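Local atomic coordinates of putative fimbrial subunit (Corynebacterium diphtheriae, PDB entry 4HSQ), a protein that probably polymerises into the shaft of surface pili as the major pilin SpaD, here its second and third domains, and binds calcium. Residues E215-E227 with D238-K250. Residues are numbered along the deposited sequence; the frame is centred on the assembly and turned at random.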
# COMPACT_ATOMS: atom_id res chain seq x y z
N GLU A 215 -3.64 13.81 1.24
CA GLU A 215 -3.17 14.12 2.60
C GLU A 215 -4.21 13.69 3.61
O GLU A 215 -5.40 13.84 3.34
CB GLU A 215 -2.90 15.63 2.76
CG GLU A 215 -1.89 16.18 1.77
CD GLU A 215 -0.43 16.02 2.14
OE1 GLU A 215 -0.13 15.78 3.33
OE2 GLU A 215 0.43 16.16 1.23
N ALA A 216 -3.79 13.08 4.73
CA ALA A 216 -4.78 12.67 5.71
C ALA A 216 -5.27 13.91 6.46
O ALA A 216 -4.52 14.88 6.60
CB ALA A 216 -4.19 11.66 6.68
N ALA A 217 -6.52 13.91 6.91
CA ALA A 217 -7.01 15.04 7.70
C ALA A 217 -6.25 15.04 9.04
O ALA A 217 -5.85 13.95 9.48
CB ALA A 217 -8.51 14.91 7.92
N PRO A 218 -5.94 16.21 9.68
CA PRO A 218 -5.22 16.17 10.97
C PRO A 218 -5.92 15.20 11.94
O PRO A 218 -7.14 15.27 12.14
CB PRO A 218 -5.27 17.63 11.46
CG PRO A 218 -5.38 18.42 10.21
CD PRO A 218 -6.29 17.61 9.32
N ALA A 219 -5.14 14.20 12.41
CA ALA A 219 -5.58 13.12 13.30
C ALA A 219 -4.39 12.59 14.10
O ALA A 219 -3.24 12.82 13.71
CB ALA A 219 -6.24 12.00 12.50
N THR A 220 -4.65 11.88 15.21
CA THR A 220 -3.58 11.36 16.08
C THR A 220 -3.28 9.86 15.76
O THR A 220 -3.10 9.07 16.68
CB THR A 220 -3.92 11.63 17.56
OG1 THR A 220 -5.24 11.14 17.84
CG2 THR A 220 -3.85 13.11 17.93
N LYS A 221 -3.19 9.52 14.48
CA LYS A 221 -2.88 8.16 14.00
C LYS A 221 -1.36 7.88 14.10
O LYS A 221 -0.56 8.61 13.53
CB LYS A 221 -3.36 8.01 12.55
CG LYS A 221 -3.10 6.67 11.91
CD LYS A 221 -4.36 6.11 11.28
CE LYS A 221 -4.39 6.24 9.78
NZ LYS A 221 -5.58 5.57 9.18
N LYS A 222 -0.97 6.84 14.87
CA LYS A 222 0.44 6.46 15.04
C LYS A 222 0.58 4.94 15.05
O LYS A 222 -0.42 4.22 15.04
CB LYS A 222 1.00 7.00 16.36
CG LYS A 222 1.21 8.49 16.40
CD LYS A 222 1.29 8.97 17.81
CE LYS A 222 1.90 10.34 17.83
NZ LYS A 222 3.35 10.26 18.13
N PHE A 223 1.83 4.48 15.07
CA PHE A 223 2.15 3.08 15.32
C PHE A 223 2.78 3.03 16.69
O PHE A 223 3.36 4.02 17.12
CB PHE A 223 3.09 2.48 14.25
CG PHE A 223 2.38 2.17 12.95
CD1 PHE A 223 1.56 1.05 12.83
CD2 PHE A 223 2.59 2.96 11.83
CE1 PHE A 223 0.93 0.76 11.63
CE2 PHE A 223 1.97 2.65 10.63
CZ PHE A 223 1.12 1.57 10.54
N CYS A 224 2.70 1.89 17.36
CA CYS A 224 3.28 1.70 18.68
C CYS A 224 4.02 0.37 18.68
O CYS A 224 3.48 -0.62 18.19
CB CYS A 224 2.19 1.72 19.76
SG CYS A 224 1.74 3.38 20.32
N LEU A 225 5.21 0.34 19.23
CA LEU A 225 6.00 -0.90 19.43
C LEU A 225 5.86 -1.29 20.86
O LEU A 225 6.11 -0.47 21.72
CB LEU A 225 7.49 -0.66 19.11
CG LEU A 225 7.79 -0.46 17.63
CD1 LEU A 225 9.07 0.33 17.44
CD2 LEU A 225 7.88 -1.79 16.93
N LYS A 226 5.45 -2.53 21.13
CA LYS A 226 5.31 -3.06 22.47
C LYS A 226 6.41 -4.06 22.68
O LYS A 226 6.44 -5.07 22.00
CB LYS A 226 3.93 -3.73 22.63
CG LYS A 226 3.67 -4.20 24.04
CD LYS A 226 2.37 -4.97 24.11
CE LYS A 226 2.00 -5.30 25.54
NZ LYS A 226 0.71 -6.03 25.63
N GLU A 227 7.32 -3.80 23.61
CA GLU A 227 8.38 -4.77 23.90
C GLU A 227 7.81 -5.82 24.81
O GLU A 227 7.38 -5.51 25.91
CB GLU A 227 9.57 -4.07 24.53
CG GLU A 227 10.79 -4.97 24.60
CD GLU A 227 11.98 -4.30 25.25
OE1 GLU A 227 12.05 -3.05 25.24
OE2 GLU A 227 12.84 -5.03 25.77
N ASP A 238 9.70 -0.02 31.59
CA ASP A 238 8.41 0.49 32.01
C ASP A 238 8.47 2.00 31.79
O ASP A 238 9.22 2.68 32.48
CB ASP A 238 8.03 0.08 33.45
CG ASP A 238 6.62 0.48 33.88
OD1 ASP A 238 5.79 0.79 32.99
OD2 ASP A 238 6.35 0.45 35.10
N PRO A 239 7.83 2.53 30.73
CA PRO A 239 6.90 1.87 29.80
C PRO A 239 7.58 0.96 28.78
O PRO A 239 8.74 1.17 28.44
CB PRO A 239 6.23 3.06 29.10
CG PRO A 239 7.29 4.12 29.09
CD PRO A 239 7.92 3.98 30.45
N ASN A 240 6.86 -0.07 28.34
CA ASN A 240 7.35 -1.01 27.33
C ASN A 240 6.67 -0.71 25.97
O ASN A 240 6.83 -1.48 25.03
CB ASN A 240 7.16 -2.47 27.76
CG ASN A 240 5.73 -2.93 27.81
OD1 ASN A 240 4.82 -2.18 28.16
ND2 ASN A 240 5.51 -4.19 27.45
N VAL A 241 6.00 0.45 25.85
CA VAL A 241 5.33 0.86 24.61
C VAL A 241 6.00 2.15 24.11
O VAL A 241 6.13 3.12 24.85
CB VAL A 241 3.79 1.02 24.71
CG1 VAL A 241 3.22 1.59 23.40
CG2 VAL A 241 3.10 -0.31 25.05
N THR A 242 6.46 2.12 22.87
CA THR A 242 7.11 3.25 22.20
C THR A 242 6.23 3.68 21.04
O THR A 242 5.94 2.87 20.17
CB THR A 242 8.50 2.81 21.68
OG1 THR A 242 9.32 2.40 22.76
CG2 THR A 242 9.21 3.91 20.85
N GLU A 243 5.84 4.96 20.99
CA GLU A 243 5.01 5.40 19.87
C GLU A 243 5.92 5.90 18.76
O GLU A 243 6.99 6.43 19.02
CB GLU A 243 3.97 6.47 20.29
CG GLU A 243 4.56 7.79 20.74
CD GLU A 243 3.52 8.83 21.10
OE1 GLU A 243 2.40 8.43 21.49
OE2 GLU A 243 3.84 10.04 21.08
N ILE A 244 5.49 5.71 17.53
CA ILE A 244 6.24 6.10 16.34
C ILE A 244 5.41 7.07 15.50
O ILE A 244 4.30 6.71 15.10
CB ILE A 244 6.60 4.82 15.52
CG1 ILE A 244 7.41 3.79 16.35
CG2 ILE A 244 7.27 5.14 14.20
CD1 ILE A 244 8.77 4.23 16.75
N GLU A 245 5.98 8.24 15.16
CA GLU A 245 5.36 9.22 14.24
C GLU A 245 5.81 8.83 12.84
O GLU A 245 6.89 9.24 12.39
CB GLU A 245 5.77 10.68 14.58
CG GLU A 245 5.51 11.12 16.01
CD GLU A 245 5.28 12.60 16.24
OE1 GLU A 245 4.98 12.97 17.40
OE2 GLU A 245 5.40 13.39 15.28
N PHE A 246 5.06 7.94 12.21
CA PHE A 246 5.45 7.33 10.93
C PHE A 246 4.92 8.10 9.71
O PHE A 246 4.17 7.59 8.89
CB PHE A 246 5.01 5.87 10.95
CG PHE A 246 5.82 4.97 10.07
CD1 PHE A 246 7.14 4.67 10.38
CD2 PHE A 246 5.27 4.43 8.91
CE1 PHE A 246 7.90 3.83 9.55
CE2 PHE A 246 6.03 3.61 8.08
CZ PHE A 246 7.32 3.28 8.43
N THR A 247 5.42 9.32 9.55
CA THR A 247 5.04 10.22 8.46
C THR A 247 6.11 10.23 7.37
O THR A 247 7.27 9.93 7.63
CB THR A 247 4.80 11.64 8.98
OG1 THR A 247 6.06 12.18 9.41
CG2 THR A 247 3.76 11.68 10.12
N ARG A 248 5.71 10.60 6.15
CA ARG A 248 6.65 10.75 5.04
C ARG A 248 7.88 11.61 5.42
O ARG A 248 9.02 11.22 5.14
CB ARG A 248 5.94 11.42 3.85
CG ARG A 248 4.93 10.50 3.13
CD ARG A 248 4.17 11.26 2.06
NE ARG A 248 3.37 12.35 2.60
CZ ARG A 248 2.84 13.32 1.86
NH1 ARG A 248 3.01 13.32 0.54
NH2 ARG A 248 2.16 14.30 2.43
N ALA A 249 7.64 12.78 6.05
CA ALA A 249 8.70 13.71 6.44
C ALA A 249 9.64 13.09 7.48
O ALA A 249 10.88 13.21 7.33
CB ALA A 249 8.11 15.00 6.97
N LYS A 250 9.09 12.39 8.49
CA LYS A 250 9.94 11.74 9.51
C LYS A 250 10.78 10.59 8.92
O LYS A 250 11.95 10.46 9.24
CB LYS A 250 9.12 11.21 10.70
CG LYS A 250 8.61 12.32 11.63
CD LYS A 250 9.66 12.79 12.65
CE LYS A 250 9.15 13.90 13.54
NZ LYS A 250 8.12 13.41 14.50
O HOH W 1 1.76 15.13 -1.25
O HOH W 2 2.09 9.24 12.93
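Phe223 and Ile244 open an antiparallel beta hairpin in the prealbumin-like (CnaB-type) domain of the pilin, where strand 222-229 lies against 241-244, an edge strand of its antiparallel sheet. The axes of 222-227 and 241-244 come within 4.5 Å, their directions 156° apart. Phe223 and Leu225 form hydrogen-bonded pairs with Ile244 and Thr242; at the far end Asn240 O receives Glu227 N at 2.8 Å. Asn240 then goes on as a mimic of backbone: with CG set between its own N and carbonyl carbon (chi1 69°), ND2 donates to Glu227 O, tilted from the carbonyl plane.

One face of the hairpin, with Phe223, Leu225 and Ile244, is largely apolar. Leu225 CD1 meets Ile244 CD1 at 4.0 Å, both residues packing on strand 264-271, and the edge of the Phe223 ring addresses the face of Phe246, just after the strand, the planes 86° apart. Phe246 rests on Leu149, and its side chain is about 8 Å from the bound calcium ion.

On the other face, Cys224 SG, disulfide-bonded to Cys173, lies 3.8 Å from Glu243 CB and also touches Val241 CG1. Lys222 bends at its last torsion, bringing NZ between two carboxylates in salt bridges with Glu243 OE2 and Glu245 OE1 whose hydrogen bonds are weak; Lys250 NZ extends the network with another weak bond, to Glu245 OE2.

Past the hairpin, Arg248 at the start of helix 248-252 pairs with Asp209 through NE, while its NH2 donates to Glu215 OE2 at 2.8 Å. That oxygen sits at the guanidinium edge, and a water donates to Glu215 OE2 at 3.0 Å and accepts from Arg248 NH1.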